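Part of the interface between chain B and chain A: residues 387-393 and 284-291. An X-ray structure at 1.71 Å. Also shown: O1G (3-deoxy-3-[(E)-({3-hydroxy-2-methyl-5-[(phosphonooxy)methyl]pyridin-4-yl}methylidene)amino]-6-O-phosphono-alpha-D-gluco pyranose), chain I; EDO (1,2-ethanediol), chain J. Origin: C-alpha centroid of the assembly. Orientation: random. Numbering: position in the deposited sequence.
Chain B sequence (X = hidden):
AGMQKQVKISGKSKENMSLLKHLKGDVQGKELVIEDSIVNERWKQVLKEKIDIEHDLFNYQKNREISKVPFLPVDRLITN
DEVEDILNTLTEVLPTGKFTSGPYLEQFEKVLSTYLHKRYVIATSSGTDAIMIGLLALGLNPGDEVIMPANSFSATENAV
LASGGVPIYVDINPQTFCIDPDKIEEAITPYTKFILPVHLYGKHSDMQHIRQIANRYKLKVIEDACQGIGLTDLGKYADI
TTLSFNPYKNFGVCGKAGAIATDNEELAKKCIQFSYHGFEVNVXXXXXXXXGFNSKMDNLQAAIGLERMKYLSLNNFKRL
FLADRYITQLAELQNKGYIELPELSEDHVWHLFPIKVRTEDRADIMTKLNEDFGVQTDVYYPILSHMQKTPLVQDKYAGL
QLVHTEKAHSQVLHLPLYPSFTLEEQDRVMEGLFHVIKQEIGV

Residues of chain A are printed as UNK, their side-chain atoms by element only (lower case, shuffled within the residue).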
# COMPACT_ATOMS: atom_id res chain seq x y z
N MET B 387 -9.15 25.65 6.91
CA MET B 387 -8.12 26.67 7.10
C MET B 387 -6.82 26.30 6.40
O MET B 387 -5.81 27.00 6.53
CB MET B 387 -7.90 26.92 8.59
CG MET B 387 -9.18 27.33 9.31
SD MET B 387 -8.96 27.69 11.07
CE MET B 387 -7.79 29.05 11.01
N GLN B 388 -6.86 25.21 5.64
CA GLN B 388 -5.72 24.81 4.82
C GLN B 388 -5.61 25.77 3.63
O GLN B 388 -6.62 26.18 3.05
CB GLN B 388 -5.89 23.38 4.29
CG GLN B 388 -5.90 22.28 5.37
CD GLN B 388 -4.52 21.86 5.81
OE1 GLN B 388 -3.54 22.53 5.51
NE2 GLN B 388 -4.44 20.75 6.55
N LYS B 389 -4.39 26.11 3.27
CA LYS B 389 -4.17 27.07 2.18
C LYS B 389 -4.05 26.37 0.83
O LYS B 389 -2.96 26.17 0.29
CB LYS B 389 -2.95 27.95 2.48
CG LYS B 389 -3.06 28.64 3.84
CD LYS B 389 -2.19 29.89 3.94
CE LYS B 389 -2.65 30.80 5.07
NZ LYS B 389 -1.64 30.91 6.17
N THR B 390 -5.20 25.99 0.30
CA THR B 390 -5.29 25.28 -0.96
C THR B 390 -6.29 26.02 -1.83
O THR B 390 -7.14 26.74 -1.32
CB THR B 390 -5.80 23.85 -0.78
OG1 THR B 390 -7.17 23.89 -0.36
CG2 THR B 390 -4.95 23.11 0.27
N PRO B 391 -6.19 25.84 -3.15
CA PRO B 391 -7.11 26.52 -4.07
C PRO B 391 -8.55 26.15 -3.78
O PRO B 391 -9.44 27.00 -3.84
CB PRO B 391 -6.70 25.97 -5.44
CG PRO B 391 -5.26 25.67 -5.29
CD PRO B 391 -5.08 25.17 -3.86
N LEU B 392 -8.80 24.88 -3.48
CA LEU B 392 -10.14 24.43 -3.16
C LEU B 392 -10.71 25.16 -1.94
O LEU B 392 -11.89 25.53 -1.93
CB LEU B 392 -10.14 22.93 -2.89
CG LEU B 392 -11.46 22.39 -2.35
CD1 LEU B 392 -12.56 22.56 -3.38
CD2 LEU B 392 -11.31 20.95 -1.94
N VAL B 393 -9.89 25.34 -0.91
CA VAL B 393 -10.38 26.03 0.28
C VAL B 393 -10.72 27.48 -0.05
O VAL B 393 -11.76 27.99 0.34
CB VAL B 393 -9.37 25.96 1.43
CG1 VAL B 393 -9.73 26.97 2.52
CG2 VAL B 393 -9.35 24.55 2.01
N UNK A 284 4.49 17.74 7.55
CA UNK A 284 3.26 16.98 7.77
C UNK A 284 2.13 17.90 8.18
O UNK A 284 2.38 18.92 8.84
c UNK A 284 1.93 12.54 9.89
c UNK A 284 3.50 15.93 8.84
n UNK A 284 2.45 11.48 10.83
c UNK A 284 2.92 13.70 9.82
c UNK A 284 2.48 14.78 8.83
N UNK A 285 0.90 17.55 7.76
CA UNK A 285 -0.35 18.17 8.19
C UNK A 285 -0.67 19.51 7.54
O UNK A 285 -1.74 20.08 7.76
c UNK A 285 -0.42 18.30 9.72
o UNK A 285 0.44 16.76 11.34
n UNK A 285 -1.23 16.05 9.99
c UNK A 285 -0.37 16.97 10.42
N UNK A 286 0.27 20.01 6.73
CA UNK A 286 0.08 21.27 6.03
C UNK A 286 -0.17 21.02 4.54
O UNK A 286 0.76 20.73 3.80
c UNK A 286 2.48 24.32 5.74
c UNK A 286 1.31 22.15 6.21
c UNK A 286 2.53 25.54 4.82
n UNK A 286 3.70 26.41 5.15
c UNK A 286 1.23 23.48 5.47
N UNK A 287 -1.42 21.12 4.11
CA UNK A 287 -1.74 20.86 2.70
C UNK A 287 -1.41 22.06 1.83
O UNK A 287 -1.62 23.21 2.23
c UNK A 287 -3.49 19.11 3.14
n UNK A 287 -6.77 17.98 1.54
c UNK A 287 -5.48 18.75 1.65
c UNK A 287 -3.20 20.48 2.53
c UNK A 287 -4.97 18.75 3.08
N UNK A 288 -0.88 21.79 0.64
CA UNK A 288 -0.58 22.86 -0.31
C UNK A 288 -1.23 22.59 -1.66
O UNK A 288 -1.20 23.44 -2.56
c UNK A 288 1.61 23.50 0.79
c UNK A 288 1.60 21.79 -1.06
c UNK A 288 0.93 23.07 -0.51
N UNK A 289 -1.81 21.40 -1.82
CA UNK A 289 -2.69 21.12 -2.95
C UNK A 289 -4.03 20.60 -2.45
O UNK A 289 -4.14 20.24 -1.27
c UNK A 289 -1.70 18.82 -3.32
c UNK A 289 -0.83 20.79 -4.63
c UNK A 289 -2.06 20.15 -3.98
c UNK A 289 -1.30 17.74 -4.30
N UNK A 290 -5.03 20.55 -3.32
CA UNK A 290 -6.40 20.25 -2.88
C UNK A 290 -6.51 18.95 -2.10
O UNK A 290 -7.18 18.89 -1.07
o UNK A 290 -7.19 22.62 -4.06
c UNK A 290 -7.36 20.23 -4.07
n UNK A 290 -8.10 21.66 -5.88
c UNK A 290 -7.55 21.61 -4.67
N UNK A 291 -5.85 17.91 -2.59
CA UNK A 291 -5.82 16.64 -1.89
C UNK A 291 -4.64 15.79 -2.33
O UNK A 291 -4.00 16.06 -3.34
c UNK A 291 -7.45 14.32 -6.14
c UNK A 291 -7.11 15.86 -2.15
c UNK A 291 -7.78 16.10 -4.55
c UNK A 291 -6.91 13.53 -5.14
c UNK A 291 -7.23 15.32 -3.54
c UNK A 291 -7.90 15.61 -5.84
c UNK A 291 -6.80 14.03 -3.84
P O1G I . -4.10 5.57 7.32
C3A O1G I . -6.70 8.98 11.22
O3 O1G I . -6.05 9.33 12.36
C1 O1G I . -0.63 10.55 12.02
N1' O1G I . -8.67 8.82 9.92
C2 O1G I . -2.14 10.29 11.91
O2 O1G I . -2.67 10.49 13.27
C9A O1G I . -8.07 9.18 11.07
C2A O1G I . -8.92 9.80 12.18
C3 O1G I . -2.46 8.87 11.43
N3' O1G I . -3.90 8.93 11.15
O1 O1G I . -0.07 9.76 13.07
C4 O1G I . -1.61 8.48 10.20
O4 O1G I . -1.76 7.04 10.22
C4A O1G I . -5.96 8.41 10.19
C4B O1G I . -4.51 8.20 10.30
C5 O1G I . -0.14 8.78 10.50
O5 O1G I . 0.04 10.18 10.80
C5A O1G I . -6.61 8.04 9.02
C5T O1G I . -5.96 7.40 7.78
C6 O1G I . 0.78 8.57 9.34
C6A O1G I . -7.97 8.25 8.91
OP1 O1G I . -4.34 5.82 5.85
OP2 O1G I . -4.08 4.10 7.65
OP3 O1G I . -2.85 6.33 7.80
OP4 O1G I . -5.38 6.12 8.17
O6 O1G I . 2.14 8.74 9.57
P' O1G I . 3.20 7.86 8.73
OP6 O1G I . 2.78 6.41 8.92
OP7 O1G I . 3.12 8.35 7.30
OP8 O1G I . 4.51 8.20 9.42
C1 EDO J . 0.54 16.33 15.00
O1 EDO J . 1.90 16.57 15.34
C2 EDO J . 0.40 14.88 14.54
O2 EDO J . 1.00 14.69 13.25
O HOH W 1 -2.16 24.72 4.50
O HOH W 2 -1.46 26.04 -2.50
O HOH W 3 -8.05 21.45 0.46

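Position 284 carries four carbons in a row ending in a nitrogen. It touches nothing on the chain B stretch; the extended chain instead reaches the sugar of O1G. This is Lys A284, whose NZ donates to O1G O5 at 2.7 Å and to O1G O6 at 3.0 Å, a task suited to a long, charged donor.

Position 285 has two carbons, the second bearing one oxygen and one nitrogen. Its backbone O accepts from Gln B388 NE2 at 3.0 Å. The short amide is Asn A285, whose OD1 takes a hydrogen bond from EDO O2 at 2.9 Å. With phi at 78°, the backbone adopts a left-handed conformation that asparagine tolerates better than most residues.

Position 286 again shows four carbons and a terminal nitrogen. Its CA-to-CB bond points away from chain B and the residue is exposed, a place where the charge of Lys A286 can remain solvated.

Position 287 has the same atoms in a buried setting. Its backbone N donates to Gln B388 OE1 at 2.9 Å, and its CB lies 3.9 Å from Thr B390 CG2. The chain starts toward chain B, then leads away; as Lys A287, it places NZ 2.8 Å from the backbone O of position 290, to which it donates, so the buried amine is not left unpaired.

Position 288 has one carbon carrying two more. Its CA-to-CB bond points away from chain B, and water 2 donates to its backbone O at 2.6 Å and to Lys B389 O at 3.2 Å. This is Val A288; its nonpolar side chain needs no polar partner here.

Position 289 has four carbons forked at the first, with one arm two carbons long. Its CA-to-CB bond also points away, and its backbone O lies 3.4 Å from Thr B390 CG2. Ile A289 likewise meets chain B through backbone alone.

Position 290 has two carbons, the second carrying one oxygen and one nitrogen; the oxygen accepts from Leu B392 N at 2.8 Å, near the helix start, where backbone N-H groups lack partners from a preceding turn. This is Asn A290, whose CA-to-CB bond points sideways while its end comes nearer.

Position 291, one carbon and a six-carbon ring, does not touch the chain B stretch, so the contact sets no demand on Phe A291.

The contact thus pairs polar groups at two sites: Gln B388 uses both ends of its amide on the chain A backbone, and Asn A290 meets the helix start. Between them Thr B390 CG2 packs against chain A, and waters bridge backbone and side-chain groups.

Chain A 284-291: KNKKVINF
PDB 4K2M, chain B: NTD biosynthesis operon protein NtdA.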